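Local coordinates for protein alpha-L-rhamnosidase (Streptomyces avermitilis, PDB 3W5M) that releases terminal alpha-L-rhamnose by hydrolysis from citrus flavonoids and gum arabic, and binds L-rhamnose through a calcium-dependent carbohydrate-binding module, at residues A[148-154]-A[228-234]; A[138-144]-A[281-287]; A[39-43]-A[66-70]; A[87-91]-A[101-105]; A[801-805]-A[828-832]. All blocks are in the same frame, centred on the assembly; numbering follows the deposited sequence.

Interaction 1: residues A[148-154]-A[228-234]. With CA (calcium ion), chain B.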
# COMPACT_ATOMS: atom_id res chain seq x y z
N PRO A 148 23.55 -34.35 21.59
CA PRO A 148 23.36 -32.91 21.48
C PRO A 148 22.04 -32.45 20.85
O PRO A 148 21.55 -31.36 21.19
CB PRO A 148 24.58 -32.46 20.63
CG PRO A 148 25.57 -33.58 20.77
CD PRO A 148 24.73 -34.82 20.84
N ALA A 149 21.46 -33.26 19.99
CA ALA A 149 20.17 -32.93 19.38
C ALA A 149 19.06 -32.89 20.45
O ALA A 149 18.09 -32.16 20.31
CB ALA A 149 19.84 -33.92 18.27
N ASN A 150 19.27 -33.64 21.53
CA ASN A 150 18.36 -33.63 22.68
C ASN A 150 18.76 -32.56 23.70
O ASN A 150 17.95 -31.70 24.07
CB ASN A 150 18.28 -35.03 23.31
CG ASN A 150 17.29 -35.11 24.45
OD1 ASN A 150 17.67 -35.22 25.61
ND2 ASN A 150 15.99 -35.04 24.13
N SER A 151 20.02 -32.61 24.16
CA SER A 151 20.47 -31.69 25.20
C SER A 151 22.00 -31.56 25.20
O SER A 151 22.71 -32.56 25.14
CB SER A 151 20.01 -32.19 26.59
OG SER A 151 20.20 -31.17 27.54
N ALA A 152 22.49 -30.34 25.24
CA ALA A 152 23.91 -30.06 25.40
C ALA A 152 24.03 -28.92 26.39
O ALA A 152 23.06 -28.17 26.58
CB ALA A 152 24.52 -29.69 24.05
N PRO A 153 25.20 -28.78 27.06
CA PRO A 153 25.39 -27.66 28.00
C PRO A 153 25.31 -26.30 27.30
O PRO A 153 25.50 -26.23 26.08
CB PRO A 153 26.81 -27.88 28.56
CG PRO A 153 27.49 -28.78 27.55
CD PRO A 153 26.40 -29.66 27.03
N ALA A 154 25.05 -25.24 28.06
CA ALA A 154 25.11 -23.88 27.54
C ALA A 154 26.58 -23.44 27.49
O ALA A 154 27.10 -22.81 28.43
CB ALA A 154 24.31 -22.92 28.42
N ASN A 228 25.95 -22.70 22.45
CA ASN A 228 24.58 -23.06 22.79
C ASN A 228 24.14 -22.10 23.89
O ASN A 228 24.87 -21.94 24.88
CB ASN A 228 24.54 -24.51 23.27
CG ASN A 228 23.13 -25.02 23.57
OD1 ASN A 228 22.14 -24.48 23.09
ND2 ASN A 228 23.06 -26.09 24.35
N ALA A 229 22.98 -21.48 23.72
CA ALA A 229 22.53 -20.36 24.59
C ALA A 229 21.99 -20.80 25.94
O ALA A 229 22.01 -20.03 26.92
CB ALA A 229 21.51 -19.52 23.86
N SER A 230 21.48 -22.02 26.01
CA SER A 230 20.96 -22.55 27.25
C SER A 230 20.99 -24.07 27.16
O SER A 230 21.14 -24.62 26.07
CB SER A 230 19.53 -22.06 27.46
OG SER A 230 18.73 -22.52 26.40
N VAL A 231 20.82 -24.74 28.29
CA VAL A 231 20.80 -26.19 28.30
C VAL A 231 19.63 -26.68 27.45
O VAL A 231 18.47 -26.30 27.66
CB VAL A 231 20.71 -26.75 29.74
CG1 VAL A 231 20.54 -28.26 29.74
CG2 VAL A 231 21.96 -26.38 30.52
N GLY A 232 19.95 -27.54 26.48
CA GLY A 232 19.01 -27.99 25.48
C GLY A 232 19.77 -28.24 24.19
O GLY A 232 21.00 -28.27 24.22
N PRO A 233 19.05 -28.43 23.07
CA PRO A 233 19.65 -28.84 21.77
C PRO A 233 20.74 -27.90 21.25
O PRO A 233 20.64 -26.69 21.41
CB PRO A 233 18.46 -28.88 20.82
CG PRO A 233 17.27 -29.10 21.70
CD PRO A 233 17.58 -28.41 23.01
N ALA A 234 21.78 -28.47 20.67
CA ALA A 234 22.84 -27.68 20.06
C ALA A 234 23.32 -28.42 18.86
O ALA A 234 23.24 -29.66 18.78
CB ALA A 234 24.01 -27.46 21.02
CA CA B . 20.15 -24.32 21.87
O HOH W 1 19.22 -24.91 24.02
O HOH W 2 18.11 -22.76 22.21
O HOH W 3 17.79 -25.14 21.06

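Interaction 2: residues A[138-144]-A[281-287]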
# COMPACT_ATOMS: atom_id res chain seq x y z
N SER A 138 24.12 -32.53 4.24
CA SER A 138 24.97 -32.17 5.36
C SER A 138 24.42 -32.71 6.68
O SER A 138 23.33 -33.30 6.73
CB SER A 138 25.14 -30.65 5.45
OG SER A 138 26.26 -30.38 6.26
N SER A 139 25.21 -32.54 7.73
CA SER A 139 24.82 -33.00 9.06
C SER A 139 24.97 -31.90 10.07
O SER A 139 25.91 -31.07 9.96
CB SER A 139 25.73 -34.15 9.46
OG SER A 139 25.52 -35.23 8.58
N TRP A 140 24.07 -31.87 11.05
CA TRP A 140 24.24 -31.02 12.22
C TRP A 140 25.29 -31.66 13.10
O TRP A 140 25.19 -32.86 13.39
CB TRP A 140 22.96 -30.91 13.05
CG TRP A 140 21.85 -30.22 12.33
CD1 TRP A 140 20.93 -30.79 11.52
CD2 TRP A 140 21.50 -28.84 12.43
NE1 TRP A 140 20.05 -29.84 11.05
CE2 TRP A 140 20.37 -28.63 11.60
CE3 TRP A 140 22.04 -27.74 13.13
CZ2 TRP A 140 19.75 -27.38 11.47
CZ3 TRP A 140 21.44 -26.50 12.98
CH2 TRP A 140 20.30 -26.33 12.16
N ILE A 141 26.32 -30.91 13.48
CA ILE A 141 27.39 -31.46 14.30
C ILE A 141 27.59 -30.69 15.59
O ILE A 141 27.18 -29.51 15.71
CB ILE A 141 28.74 -31.60 13.53
CG1 ILE A 141 29.28 -30.25 13.06
CG2 ILE A 141 28.58 -32.53 12.36
CD1 ILE A 141 30.75 -30.33 12.65
N TRP A 142 28.20 -31.36 16.57
CA TRP A 142 28.58 -30.72 17.82
C TRP A 142 29.80 -31.42 18.36
O TRP A 142 30.30 -32.36 17.75
CB TRP A 142 27.40 -30.79 18.83
CG TRP A 142 27.51 -29.86 19.95
CD1 TRP A 142 27.67 -30.19 21.28
CD2 TRP A 142 27.44 -28.42 19.90
NE1 TRP A 142 27.71 -29.05 22.04
CE2 TRP A 142 27.58 -27.95 21.23
CE3 TRP A 142 27.30 -27.49 18.86
CZ2 TRP A 142 27.59 -26.58 21.56
CZ3 TRP A 142 27.29 -26.12 19.19
CH2 TRP A 142 27.44 -25.69 20.53
N PHE A 143 30.28 -30.97 19.51
CA PHE A 143 31.28 -31.71 20.25
C PHE A 143 30.68 -33.06 20.74
O PHE A 143 29.47 -33.12 21.04
CB PHE A 143 31.80 -30.87 21.43
CG PHE A 143 32.89 -31.57 22.21
CD1 PHE A 143 34.21 -31.52 21.78
CD2 PHE A 143 32.56 -32.38 23.31
CE1 PHE A 143 35.20 -32.20 22.48
CE2 PHE A 143 33.55 -33.08 23.99
CZ PHE A 143 34.87 -32.98 23.58
N PRO A 144 31.50 -34.14 20.77
CA PRO A 144 30.97 -35.44 21.19
C PRO A 144 30.74 -35.47 22.70
O PRO A 144 31.56 -36.01 23.45
CB PRO A 144 32.08 -36.43 20.79
CG PRO A 144 33.34 -35.59 20.76
CD PRO A 144 32.86 -34.28 20.19
N ALA A 281 34.38 -34.44 15.60
CA ALA A 281 33.05 -33.92 15.85
C ALA A 281 32.03 -35.06 15.77
O ALA A 281 32.25 -36.06 15.06
CB ALA A 281 32.70 -32.82 14.86
N LYS A 282 30.94 -34.92 16.51
CA LYS A 282 29.84 -35.88 16.50
C LYS A 282 28.68 -35.34 15.68
O LYS A 282 28.29 -34.18 15.83
CB LYS A 282 29.37 -36.10 17.95
CG LYS A 282 28.27 -37.14 18.09
CD LYS A 282 27.69 -37.11 19.49
CE LYS A 282 26.35 -37.87 19.55
NZ LYS A 282 26.44 -39.21 18.91
N VAL A 283 28.12 -36.20 14.82
CA VAL A 283 26.89 -35.86 14.11
C VAL A 283 25.77 -35.89 15.17
O VAL A 283 25.57 -36.93 15.85
CB VAL A 283 26.60 -36.83 12.96
CG1 VAL A 283 25.21 -36.57 12.35
CG2 VAL A 283 27.66 -36.72 11.87
N ALA A 284 25.08 -34.76 15.31
CA ALA A 284 23.92 -34.65 16.22
C ALA A 284 22.64 -35.14 15.51
O ALA A 284 21.77 -35.74 16.14
CB ALA A 284 23.75 -33.20 16.71
N ALA A 285 22.53 -34.86 14.21
CA ALA A 285 21.41 -35.30 13.35
C ALA A 285 21.77 -35.01 11.92
O ALA A 285 22.41 -33.98 11.64
CB ALA A 285 20.13 -34.54 13.70
N ALA A 286 21.31 -35.87 11.01
CA ALA A 286 21.40 -35.57 9.59
C ALA A 286 20.43 -34.40 9.31
O ALA A 286 19.49 -34.13 10.09
CB ALA A 286 21.02 -36.78 8.75
N TRP A 287 20.67 -33.70 8.20
CA TRP A 287 19.74 -32.64 7.85
C TRP A 287 18.34 -33.23 7.72
O TRP A 287 18.15 -34.28 7.12
CB TRP A 287 20.15 -31.99 6.55
CG TRP A 287 19.21 -30.92 6.15
CD1 TRP A 287 19.17 -29.64 6.61
CD2 TRP A 287 18.14 -31.05 5.21
NE1 TRP A 287 18.14 -28.95 6.00
CE2 TRP A 287 17.49 -29.80 5.14
CE3 TRP A 287 17.65 -32.10 4.43
CZ2 TRP A 287 16.39 -29.57 4.29
CZ3 TRP A 287 16.54 -31.88 3.60
CH2 TRP A 287 15.94 -30.61 3.53

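Interaction 3: residues A[39-43]-A[66-70]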
# COMPACT_ATOMS: atom_id res chain seq x y z
N ARG A 39 -29.88 21.41 -15.37
CA ARG A 39 -30.14 20.04 -14.98
C ARG A 39 -30.30 19.21 -16.24
O ARG A 39 -30.74 19.71 -17.27
CB ARG A 39 -31.45 19.94 -14.19
CG ARG A 39 -31.49 20.62 -12.83
CD ARG A 39 -32.86 20.44 -12.17
NE ARG A 39 -33.96 20.95 -13.01
CZ ARG A 39 -34.81 20.18 -13.69
NH1 ARG A 39 -34.71 18.86 -13.67
NH2 ARG A 39 -35.76 20.74 -14.42
N GLN A 40 -29.97 17.93 -16.13
CA GLN A 40 -30.21 16.99 -17.22
C GLN A 40 -31.61 16.35 -17.10
O GLN A 40 -31.99 15.88 -16.04
CB GLN A 40 -29.13 15.90 -17.23
CG GLN A 40 -29.36 14.76 -18.22
CD GLN A 40 -28.46 13.59 -17.92
OE1 GLN A 40 -27.24 13.69 -18.05
NE2 GLN A 40 -29.07 12.46 -17.56
N SER A 41 -32.35 16.36 -18.22
CA SER A 41 -33.64 15.67 -18.31
C SER A 41 -33.53 14.32 -19.01
O SER A 41 -34.31 13.41 -18.72
CB SER A 41 -34.72 16.54 -19.01
OG SER A 41 -34.27 17.03 -20.26
N ALA A 42 -32.56 14.18 -19.92
CA ALA A 42 -32.42 12.94 -20.68
C ALA A 42 -31.00 12.73 -21.15
O ALA A 42 -30.24 13.70 -21.21
CB ALA A 42 -33.37 12.96 -21.89
N TYR A 43 -30.65 11.50 -21.50
CA TYR A 43 -29.35 11.22 -22.13
C TYR A 43 -29.51 10.19 -23.22
O TYR A 43 -30.51 9.49 -23.27
CB TYR A 43 -28.32 10.71 -21.10
CG TYR A 43 -28.67 9.36 -20.49
CD1 TYR A 43 -28.30 8.17 -21.13
CD2 TYR A 43 -29.34 9.26 -19.26
CE1 TYR A 43 -28.60 6.93 -20.59
CE2 TYR A 43 -29.64 8.01 -18.71
CZ TYR A 43 -29.28 6.86 -19.39
OH TYR A 43 -29.55 5.61 -18.86
N VAL A 66 -35.03 9.08 -20.47
CA VAL A 66 -35.50 10.13 -19.56
C VAL A 66 -34.98 9.82 -18.16
O VAL A 66 -35.39 8.84 -17.53
CB VAL A 66 -37.05 10.24 -19.56
CG1 VAL A 66 -37.54 11.29 -18.58
CG2 VAL A 66 -37.55 10.55 -20.98
N SER A 67 -34.04 10.64 -17.68
CA SER A 67 -33.29 10.38 -16.45
C SER A 67 -32.42 11.60 -16.17
O SER A 67 -31.96 12.27 -17.11
CB SER A 67 -32.37 9.16 -16.63
OG SER A 67 -31.52 8.98 -15.49
N ASP A 68 -32.20 11.89 -14.89
CA ASP A 68 -31.20 12.89 -14.52
C ASP A 68 -29.87 12.26 -14.11
O ASP A 68 -29.02 12.95 -13.54
CB ASP A 68 -31.72 13.85 -13.43
CG ASP A 68 -32.02 13.15 -12.11
OD1 ASP A 68 -31.64 11.97 -11.91
OD2 ASP A 68 -32.64 13.79 -11.23
N ASP A 69 -29.69 10.97 -14.37
CA ASP A 69 -28.43 10.28 -14.03
C ASP A 69 -27.33 10.64 -15.02
O ASP A 69 -27.51 10.52 -16.23
CB ASP A 69 -28.62 8.76 -14.05
CG ASP A 69 -29.44 8.25 -12.87
OD1 ASP A 69 -29.50 8.92 -11.81
OD2 ASP A 69 -30.01 7.16 -13.00
N SER A 70 -26.20 11.08 -14.51
CA SER A 70 -25.08 11.46 -15.38
C SER A 70 -23.73 10.88 -14.93
O SER A 70 -22.67 11.09 -15.57
CB SER A 70 -25.02 12.98 -15.53
OG SER A 70 -24.73 13.64 -14.31

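Interaction 4: residues A[87-91]-A[101-105]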
# COMPACT_ATOMS: atom_id res chain seq x y z
N PHE A 87 -16.02 2.11 -28.94
CA PHE A 87 -16.07 3.57 -29.01
C PHE A 87 -17.43 4.03 -28.54
O PHE A 87 -18.44 3.33 -28.72
CB PHE A 87 -15.74 4.06 -30.42
CG PHE A 87 -14.33 3.83 -30.82
CD1 PHE A 87 -13.94 2.62 -31.37
CD2 PHE A 87 -13.36 4.83 -30.66
CE1 PHE A 87 -12.63 2.40 -31.74
CE2 PHE A 87 -12.05 4.62 -31.03
CZ PHE A 87 -11.68 3.40 -31.59
N TRP A 88 -17.45 5.16 -27.83
CA TRP A 88 -18.70 5.66 -27.33
C TRP A 88 -18.77 7.17 -27.29
O TRP A 88 -17.77 7.87 -27.29
CB TRP A 88 -19.07 5.06 -25.96
CG TRP A 88 -18.26 5.59 -24.79
CD1 TRP A 88 -16.97 5.34 -24.52
CD2 TRP A 88 -18.74 6.48 -23.77
NE1 TRP A 88 -16.58 6.03 -23.39
CE2 TRP A 88 -17.66 6.72 -22.90
CE3 TRP A 88 -19.98 7.07 -23.50
CZ2 TRP A 88 -17.78 7.52 -21.75
CZ3 TRP A 88 -20.10 7.90 -22.37
CH2 TRP A 88 -19.00 8.11 -21.51
N SER A 89 -20.00 7.63 -27.23
CA SER A 89 -20.31 9.03 -27.25
C SER A 89 -21.64 9.16 -26.54
O SER A 89 -22.46 8.26 -26.58
CB SER A 89 -20.43 9.50 -28.70
OG SER A 89 -20.42 10.91 -28.76
N VAL A 90 -21.84 10.29 -25.89
CA VAL A 90 -23.10 10.59 -25.23
C VAL A 90 -23.51 12.04 -25.56
O VAL A 90 -22.66 12.90 -25.86
CB VAL A 90 -23.00 10.37 -23.69
CG1 VAL A 90 -21.97 11.29 -23.05
CG2 VAL A 90 -24.34 10.52 -23.01
N ARG A 91 -24.81 12.29 -25.50
CA ARG A 91 -25.36 13.63 -25.58
C ARG A 91 -26.50 13.68 -24.60
O ARG A 91 -27.04 12.64 -24.21
CB ARG A 91 -25.84 14.00 -27.00
CG ARG A 91 -26.98 13.15 -27.53
CD ARG A 91 -27.65 13.88 -28.69
NE ARG A 91 -28.65 13.05 -29.34
CZ ARG A 91 -29.21 13.35 -30.51
NH1 ARG A 91 -28.86 14.46 -31.13
NH2 ARG A 91 -30.12 12.53 -31.04
N GLU A 101 -24.04 18.94 -28.05
CA GLU A 101 -23.24 18.22 -29.05
C GLU A 101 -23.08 16.77 -28.55
O GLU A 101 -23.26 16.50 -27.35
CB GLU A 101 -21.82 18.81 -29.17
CG GLU A 101 -21.73 20.32 -29.35
CD GLU A 101 -21.87 20.74 -30.80
OE1 GLU A 101 -22.70 20.12 -31.51
OE2 GLU A 101 -21.15 21.68 -31.21
N TRP A 102 -22.76 15.85 -29.46
CA TRP A 102 -22.30 14.53 -29.04
C TRP A 102 -20.93 14.74 -28.46
O TRP A 102 -20.15 15.57 -28.99
CB TRP A 102 -22.25 13.54 -30.21
CG TRP A 102 -23.61 13.05 -30.63
CD1 TRP A 102 -24.40 13.56 -31.64
CD2 TRP A 102 -24.34 11.95 -30.07
NE1 TRP A 102 -25.57 12.84 -31.73
CE2 TRP A 102 -25.56 11.85 -30.78
CE3 TRP A 102 -24.08 11.03 -29.03
CZ2 TRP A 102 -26.52 10.86 -30.49
CZ3 TRP A 102 -25.03 10.06 -28.74
CH2 TRP A 102 -26.24 9.99 -29.47
N SER A 103 -20.63 14.04 -27.37
CA SER A 103 -19.33 14.23 -26.74
C SER A 103 -18.31 13.78 -27.77
O SER A 103 -18.61 12.89 -28.57
CB SER A 103 -19.23 13.38 -25.48
OG SER A 103 -19.42 12.01 -25.80
N ALA A 104 -17.13 14.38 -27.77
CA ALA A 104 -16.06 13.92 -28.63
C ALA A 104 -15.89 12.40 -28.37
O ALA A 104 -15.81 11.98 -27.21
CB ALA A 104 -14.77 14.65 -28.30
N PRO A 105 -15.87 11.59 -29.44
CA PRO A 105 -15.81 10.13 -29.24
C PRO A 105 -14.70 9.68 -28.29
O PRO A 105 -13.59 10.23 -28.31
CB PRO A 105 -15.56 9.60 -30.65
CG PRO A 105 -16.25 10.62 -31.52
CD PRO A 105 -15.90 11.94 -30.87
O HOH W 4 -17.40 10.27 -25.47

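Interaction 5: residues A[801-805]-A[828-832]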
# COMPACT_ATOMS: atom_id res chain seq x y z
N VAL A 801 -25.04 4.85 29.61
CA VAL A 801 -25.39 6.25 29.68
C VAL A 801 -26.20 6.51 30.95
O VAL A 801 -27.25 5.89 31.15
CB VAL A 801 -26.20 6.73 28.44
CG1 VAL A 801 -26.45 8.22 28.51
CG2 VAL A 801 -25.45 6.40 27.14
N ALA A 802 -25.69 7.39 31.79
CA ALA A 802 -26.32 7.75 33.06
C ALA A 802 -27.32 8.92 32.94
O ALA A 802 -27.32 9.67 31.96
CB ALA A 802 -25.24 8.08 34.09
N SER A 803 -28.14 9.09 33.99
CA SER A 803 -29.23 10.08 33.98
C SER A 803 -28.79 11.49 33.74
O SER A 803 -29.58 12.29 33.24
CB SER A 803 -30.00 10.01 35.30
OG SER A 803 -30.72 8.80 35.33
N ASP A 804 -27.54 11.81 34.08
CA ASP A 804 -27.00 13.14 33.85
C ASP A 804 -26.22 13.23 32.54
O ASP A 804 -25.58 14.25 32.27
CB ASP A 804 -26.14 13.61 35.04
CG ASP A 804 -25.03 12.61 35.39
OD1 ASP A 804 -24.77 11.65 34.62
OD2 ASP A 804 -24.42 12.79 36.47
N GLY A 805 -26.28 12.16 31.75
CA GLY A 805 -25.61 12.14 30.44
C GLY A 805 -24.15 11.72 30.46
O GLY A 805 -23.43 11.85 29.45
N LEU A 828 -30.27 14.18 26.31
CA LEU A 828 -29.00 14.24 27.03
C LEU A 828 -27.81 14.61 26.15
O LEU A 828 -26.69 14.58 26.62
CB LEU A 828 -28.74 12.89 27.71
CG LEU A 828 -29.57 12.66 28.97
CD1 LEU A 828 -29.54 11.20 29.39
CD2 LEU A 828 -29.08 13.59 30.08
N ARG A 829 -28.04 14.95 24.89
CA ARG A 829 -26.94 15.34 24.00
C ARG A 829 -26.23 16.60 24.46
O ARG A 829 -25.00 16.66 24.46
CB ARG A 829 -27.42 15.47 22.55
CG ARG A 829 -27.69 14.11 21.91
CD ARG A 829 -28.10 14.27 20.44
NE ARG A 829 -27.06 14.91 19.63
CZ ARG A 829 -26.09 14.25 19.00
NH1 ARG A 829 -26.03 12.93 19.08
NH2 ARG A 829 -25.19 14.91 18.29
N LYS A 830 -26.99 17.61 24.86
CA LYS A 830 -26.42 18.83 25.41
C LYS A 830 -25.47 18.53 26.57
O LYS A 830 -24.34 19.02 26.58
CB LYS A 830 -27.52 19.79 25.86
CG LYS A 830 -27.04 21.18 26.22
CD LYS A 830 -28.22 22.13 26.40
CE LYS A 830 -27.75 23.55 26.62
NZ LYS A 830 -27.03 23.70 27.92
N ALA A 831 -25.95 17.73 27.53
CA ALA A 831 -25.16 17.34 28.71
C ALA A 831 -23.89 16.58 28.32
O ALA A 831 -22.80 16.87 28.85
CB ALA A 831 -25.99 16.51 29.69
N ALA A 832 -24.03 15.61 27.40
CA ALA A 832 -22.89 14.82 26.96
C ALA A 832 -21.86 15.68 26.26
O ALA A 832 -20.65 15.54 26.50
CB ALA A 832 -23.32 13.63 26.10

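Interaction 1: residues A[148-154]-A[228-234]
Asn228 joins the two loops with one end of its amide and holds calcium with the other: ND2 donates to Pro153 O at 3.0 Å, while OD1 binds the ion at 2.3 Å. This is the calcium site of the CBM67 module, where Pro233 O supplies a backbone ligand at 2.5 Å, three waters are bound, and Asp179 and Asn180 complete the shell. L-rhamnose binding by CBM67 depends on this calcium, and Asp179 and Asn180 also contact the sugar. The amide sits there because CG lies anti to the backbone N (chi1 -176°). ND2 also bonds to Gly232 O within its own loop, and both of its acceptors are tilted from the amide plane, so two carbonyls fix the amide's rotation. Gly232 O takes a second bond, from Ala152 N at 2.7 Å, the two donors arriving on opposite faces of its carbonyl plane. Gly232 N returns a bond to Ala152 O, making a single antiparallel bridge with a hydrogen-bonded pair. The backbone angles of Gly232 (148/-168) would jam a side chain against the preceding carbonyl. Farther along, Ala234 N bonds to Pro148 O, next to the calcium ligand Pro233. Packing is light: Ala154 CB rests on Ser230 CA, and the Pro233 ring lies against Ala149 O and Asn150 O. Beside the bridge, Ala152 CB meets Ala234 CB at 3.8 Å.

Interaction 2: residues A[138-144]-A[281-287]
Ile141 and Val283 meet on one face of a two-stranded antiparallel ribbon through branches set by chi1: Ile141 turns CG1 between its backbone N and carbonyl carbon (62°), which sends CD1 to Ala281 CB at 3.9 Å and leaves CG2 beside Val283. Val283 holds CG1 anti to its backbone N (172°) and lays it against Ser139 CB at 3.8 Å. Replacing Val283 by an alanine would probably open a gap beside Ser139 CB and Ile141 CG2. On the other face, the edge of the Trp140 indole runs past Ala285 O, 3.5 Å from CD1. The pairing slips by one residue here: Ala284 and Ala285 both face Trp140 in a classic beta bulge. Trp140 O takes a bond from Ala284 N at 2.7 Å and a weak one from Ala285 N, while Trp140 N donates to Ala285 O almost straight down the carbonyl. Beyond the bulge, Trp142 and Lys282 exchange two backbone bonds of 2.9 Å, Trp142 N to Lys282 O and Lys282 N to Trp142 O. Lys282 CB leans on Pro144 CA. The ribbon belongs to CBM67: Ile141 touches Trp236 of strand 235-244 and Phe159 of strand 156-165, Trp140 stacks on Trp292, and Trp142 bonds through NE1 to Glu145 and reaches Arg157 of strand 156-165.

Interaction 3: residues A[39-43]-A[66-70]
Gln40 reaches across to the loop 66-70 with an extended side chain, CG anti to the backbone N (chi1 173°), and its amide NE2 grips two carbonyls there. The bond to Ser67 O (2.9 Å) is nearly straight at 173° and lies in the amide plane; the bond to Asp69 O (2.8 Å) is more bent and its acceptor is tilted from that plane. In both cases NE2 stands above the plane of the carbonyl it meets. Both N-H groups are thus used, and OE1, which accepts from Trp29 NE1, also lies against Ser70 CB at 3.4 Å. The buried amide is held at both ends, which fixes its flip. The backbone of Gln40 takes part as well, its O packing against Asp68 CB at 3.3 Å. Ser41 O then accepts from Ser67 N at 3.0 Å, a strand-like bond beside the bridge. Ala42 follows as the non-hydrogen-bonded antiparallel partner of Val66. Tyr43 ends the walk: the CE2 edge of its ring meets Ser67 CB at 3.6 Å. The same serine closes an ST turn, OG accepting from Asp69 N at 2.9 Å, so the loop bends back to present two carbonyls to one amide. The contact lies in the N-terminal immunoglobulin-like domain, where strand 40-48 runs between edge strand 60-66 and strand 85-94. Ser41 and Ala42 form a classic bulge opposite Trp93 of strand 85-94, Tyr43 meets Trp29 of strand 26-32, and Asn987 bonds to Gln40 N and Asp68 O.

Interaction 4: residues A[87-91]-A[101-105]
Arg91 laid over the face of the Trp102 indole in a CH-pi contact, beside a small serine network, joins strand 85-94 to the loop leading into strand 106-110 of the N-terminal immunoglobulin-like domain. Arg91 starts with CG between its backbone N and carbonyl carbon (chi1 63°) and then runs extended across Trp102. Its CG stands 3.5 Å from the centroid of the six-membered ring, 3° off the normal. Farther out, NE lies 3.3 Å from Trp102 CZ2, and the guanidinium is turned 21° from the ring plane. NE also donates to Gln44 OE1. With Trp102 replaced by an alanine, the aliphatic stem of Arg91 would probably lose its platform and the guanidinium be freer to turn. Next to the indole, Ser103 N donates to Val90 O at 2.8 Å, and Val90 N to Ser103 OG at 3.0 Å. Ser89 OG gives its proton to Ser103 O at 2.7 Å, in the carbonyl plane and on a lone pair. A water accepts from Ser103 OG and donates to Trp88 O and Ala104 O. Ser103 therefore meets the strand through N, O and OG together, so hydroxyls and water, with one backbone bond, bind loop to strand, while the indole shields the arginine stem.

Interaction 5: residues A[801-805]-A[828-832]
Leu828, at the N-cap position of helix 829-842, packs its side chain against a type I beta turn, Ala802 to Gly805, that follows helix 783-800 in the six-hairpin glycosidase domain. With CG anti to the carbonyl carbon (chi1 -76°), its two methyls are directed at the turn. CD2 lies 3.5 Å from Ser803 O and 3.6 Å from Gly805 N; CD1 lies 3.7 Å from Ala802 O and more loosely touches Val801 CG1. The leucine thus packs mainly on peptide groups. The turn is closed from within by Gly805 N, which donates to Ala802 O at 2.7 Å. In the first turn of the helix, Ala831 CB rests on Asp804 O at 3.5 Å, and Ala832 CB faces Gly805 O at 3.8 Å. Gly805 is hemmed in: a CB there would point at the helix, clash with Ala831 CB and crowd Leu828 CD2, and the positive phi of 86° would also press it against the preceding carbonyl. Asp804 OD1 accepts from Lys806 N just beyond the turn. The contact is made by van der Waals packing of methyls on peptide groups. The turn after helix 783-800 is thereby packed on the start of helix 829-842, one of the helix-linking regions of the (alpha/alpha)6-barrel of this glycoside hydrolase.

In the fold
Interactions 1 and 2 lie in CBM67, their centres about 13 Å apart. Interaction 1 is nested inside the chain loop closed by interaction 2, and they touch where Ala234 CB meets Trp142 CE2 at 3.6 Å. The ribbon of interaction 2 thus backs the calcium loops, with the side chain of Trp142 about 8 Å from the ion and that of Trp140 about 4 Å from that of Trp203, which binds rhamnose. Interactions 3 and 4 share the sheet of the N-terminal domain, centres about 15 Å apart, about 77 to 80 Å from the CBM67 pair. Interaction 5 lies in the catalytic domain, away from the annotated sites.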